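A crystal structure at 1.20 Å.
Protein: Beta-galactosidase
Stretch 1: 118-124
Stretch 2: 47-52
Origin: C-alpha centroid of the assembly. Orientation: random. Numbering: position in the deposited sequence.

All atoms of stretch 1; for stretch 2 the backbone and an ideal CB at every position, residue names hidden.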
# COMPACT_ATOMS: atom_id res chain seq x y z
N TYR A 118 6.57 3.69 -16.31
CA TYR A 118 7.41 3.18 -15.24
C TYR A 118 6.81 3.61 -13.90
O TYR A 118 6.56 4.82 -13.70
CB TYR A 118 8.84 3.73 -15.39
CG TYR A 118 9.70 3.00 -14.35
CD1 TYR A 118 10.00 1.65 -14.55
CD2 TYR A 118 10.17 3.64 -13.20
CE1 TYR A 118 10.77 0.96 -13.63
CE2 TYR A 118 10.92 2.95 -12.25
CZ TYR A 118 11.21 1.60 -12.49
OH TYR A 118 11.93 0.89 -11.54
N ILE A 119 6.58 2.65 -12.98
CA ILE A 119 6.04 2.98 -11.67
C ILE A 119 6.95 2.60 -10.50
O ILE A 119 6.72 3.08 -9.39
CB ILE A 119 4.62 2.34 -11.44
CG1 ILE A 119 4.64 0.82 -11.51
CG2 ILE A 119 3.60 2.96 -12.40
CD1 ILE A 119 3.37 0.17 -10.99
N ASN A 120 7.96 1.75 -10.71
CA ASN A 120 8.83 1.26 -9.61
C ASN A 120 7.96 0.40 -8.70
O ASN A 120 7.66 -0.74 -9.09
CB ASN A 120 9.53 2.45 -8.91
CG ASN A 120 10.83 2.01 -8.28
OD1 ASN A 120 11.74 1.46 -8.97
ND2 ASN A 120 10.98 2.16 -6.97
N ALA A 121 7.52 0.90 -7.54
CA ALA A 121 6.42 0.30 -6.80
C ALA A 121 6.69 -1.04 -6.19
O ALA A 121 5.79 -1.72 -5.65
CB ALA A 121 5.14 0.19 -7.66
N GLU A 122 7.95 -1.47 -6.19
CA GLU A 122 8.32 -2.82 -5.73
C GLU A 122 7.53 -3.92 -6.45
O GLU A 122 7.26 -4.99 -5.92
CB GLU A 122 8.18 -2.95 -4.20
CG GLU A 122 9.29 -2.12 -3.48
CD GLU A 122 9.02 -0.63 -3.48
OE1 GLU A 122 7.95 -0.20 -2.94
OE2 GLU A 122 9.89 0.15 -3.95
N VAL A 123 7.18 -3.65 -7.72
CA VAL A 123 6.53 -4.63 -8.57
C VAL A 123 7.55 -5.15 -9.59
O VAL A 123 8.55 -4.48 -9.91
CB VAL A 123 5.28 -4.14 -9.32
CG1 VAL A 123 4.25 -3.62 -8.29
CG2 VAL A 123 5.56 -3.10 -10.40
N SER A 124 7.25 -6.34 -10.13
CA SER A 124 8.15 -6.94 -11.12
C SER A 124 8.36 -5.95 -12.29
O SER A 124 7.40 -5.40 -12.83
CB SER A 124 7.51 -8.23 -11.65
OG SER A 124 8.44 -8.86 -12.53
N UNK A 47 -3.02 3.60 -2.65
CA UNK A 47 -3.70 2.29 -2.79
C UNK A 47 -3.42 1.79 -4.20
O UNK A 47 -3.56 2.57 -5.13
CB UNK A 47 -5.20 2.39 -2.53
N UNK A 48 -3.06 0.53 -4.34
CA UNK A 48 -2.74 0.01 -5.68
C UNK A 48 -3.80 -0.99 -6.07
O UNK A 48 -3.88 -2.05 -5.47
CB UNK A 48 -1.35 -0.63 -5.72
N UNK A 49 -4.67 -0.67 -7.03
CA UNK A 49 -5.82 -1.55 -7.32
C UNK A 49 -5.38 -2.95 -7.68
O UNK A 49 -6.07 -3.92 -7.34
CB UNK A 49 -6.66 -0.97 -8.46
N UNK A 50 -4.24 -3.09 -8.36
CA UNK A 50 -3.83 -4.43 -8.77
C UNK A 50 -3.32 -5.29 -7.63
O UNK A 50 -3.12 -6.49 -7.86
CB UNK A 50 -2.74 -4.33 -9.84
N UNK A 51 -3.12 -4.72 -6.45
CA UNK A 51 -2.69 -5.51 -5.28
C UNK A 51 -3.88 -5.99 -4.43
O UNK A 51 -3.68 -6.65 -3.41
CB UNK A 51 -1.74 -4.68 -4.41
N UNK A 52 -5.11 -5.76 -4.91
CA UNK A 52 -6.34 -6.22 -4.24
C UNK A 52 -7.32 -6.61 -5.35
O UNK A 52 -8.13 -5.76 -5.76
CB UNK A 52 -6.93 -5.15 -3.32

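The two backbones stand well apart: the CA atoms of Ala-121 and position 48 are 9.2 Å from each other, and no ideal CB in stretch 2 comes within contact distance of stretch 1. Only side chains of some length can close the gap.

Position 47 is out of reach of stretch 1, and its extended backbone (-140/134) would accept many residues. The deposited residue is Val-47, which makes no contact here.

At position 48 the CA-to-CB bond points toward stretch 1, where the methyl of Ala-121 lies ahead. A medium or large side chain, apolar or aromatic, would suit; a lone methyl demands little, so a polar ring is acceptable too. The residue is His-48, with chi1 in the m well; its ring approaches obliquely, CE1 coming 4.5 Å from CB of Ala-121, and its nitrogens remain free to bond elsewhere.

Position 49 has no partner in stretch 1. Its phi of -58° fits proline, and the chain turns here into a short 3-10 segment. It is Pro-49, whose O accepts a backbone hydrogen bond from the N of position 52, 3.2 Å away.

Position 50 again points toward stretch 1, and what waits there is hydrocarbon: CD1 of Ile-119 and CG1 of Val-123. A long, flexible apolar chain such as Met might reach part of this surface; an aromatic ring is broad enough to meet both. Phe-50, with chi1 p, places CE1 3.7 Å from CG1 of Val-123 and CZ 4.2 Å from CD1 of Ile-119, both oblique to the ring.

Position 51 also points toward stretch 1, but here the carbonyl oxygens of Ala-121 and Glu-122 offer acceptors. They call for a long donor, Lys or Arg, and a planar group with several N-H bonds has the advantage. Arg-51 extends through t chi2 and chi3 so that NH1 and NH2 each donate to O of Ala-121, both at 2.9 Å; the forked pair grips one oxygen near the guanidinium plane. O of Glu-122 also lies near that plane, 3.3 Å from NH2. Over one face sits Val-123, its CG1 3.5 Å from NH2, an apolar cover that leaves the edge free for hydrogen bonding. Within its own stretch, Arg-51 NH1 donates to ND1 of His-48 at 2.9 Å, which helps hold the guanidinium in place and requires that this ring nitrogen be unprotonated.

Position 52 is beyond reach, and stretch 1 sets no demand on it. Leu-52 occupies it, with chi1 t and chi2 p.

Stretch 2 (47-52) VHPFRL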
# COMPACT_ATOMS: atom_id res chain seq x y z
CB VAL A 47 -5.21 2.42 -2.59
CG1 VAL A 47 -5.91 1.07 -2.83
CG2 VAL A 47 -5.55 2.97 -1.20
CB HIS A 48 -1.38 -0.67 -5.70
CG HIS A 48 -0.28 0.33 -5.44
ND1 HIS A 48 0.98 -0.02 -5.13
CD2 HIS A 48 -0.35 1.70 -5.51
CE1 HIS A 48 1.68 1.12 -4.97
NE2 HIS A 48 0.90 2.17 -5.19
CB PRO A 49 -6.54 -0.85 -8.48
CG PRO A 49 -5.63 0.20 -8.98
CD PRO A 49 -4.69 0.57 -7.84
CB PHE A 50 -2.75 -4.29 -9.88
CG PHE A 50 -1.57 -3.44 -9.48
CD1 PHE A 50 -0.51 -3.99 -8.77
CD2 PHE A 50 -1.56 -2.07 -9.83
CE1 PHE A 50 0.58 -3.23 -8.36
CE2 PHE A 50 -0.47 -1.32 -9.38
CZ PHE A 50 0.57 -1.86 -8.65
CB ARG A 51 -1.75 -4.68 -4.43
CG ARG A 51 -0.32 -4.76 -5.06
CD ARG A 51 0.64 -3.78 -4.42
NE ARG A 51 2.04 -4.23 -4.55
CZ ARG A 51 3.07 -3.45 -4.85
NH1 ARG A 51 2.96 -2.16 -5.19
NH2 ARG A 51 4.25 -4.05 -4.83
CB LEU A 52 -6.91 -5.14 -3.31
CG LEU A 52 -8.19 -5.57 -2.58
CD1 LEU A 52 -8.00 -6.82 -1.76
CD2 LEU A 52 -8.66 -4.42 -1.68
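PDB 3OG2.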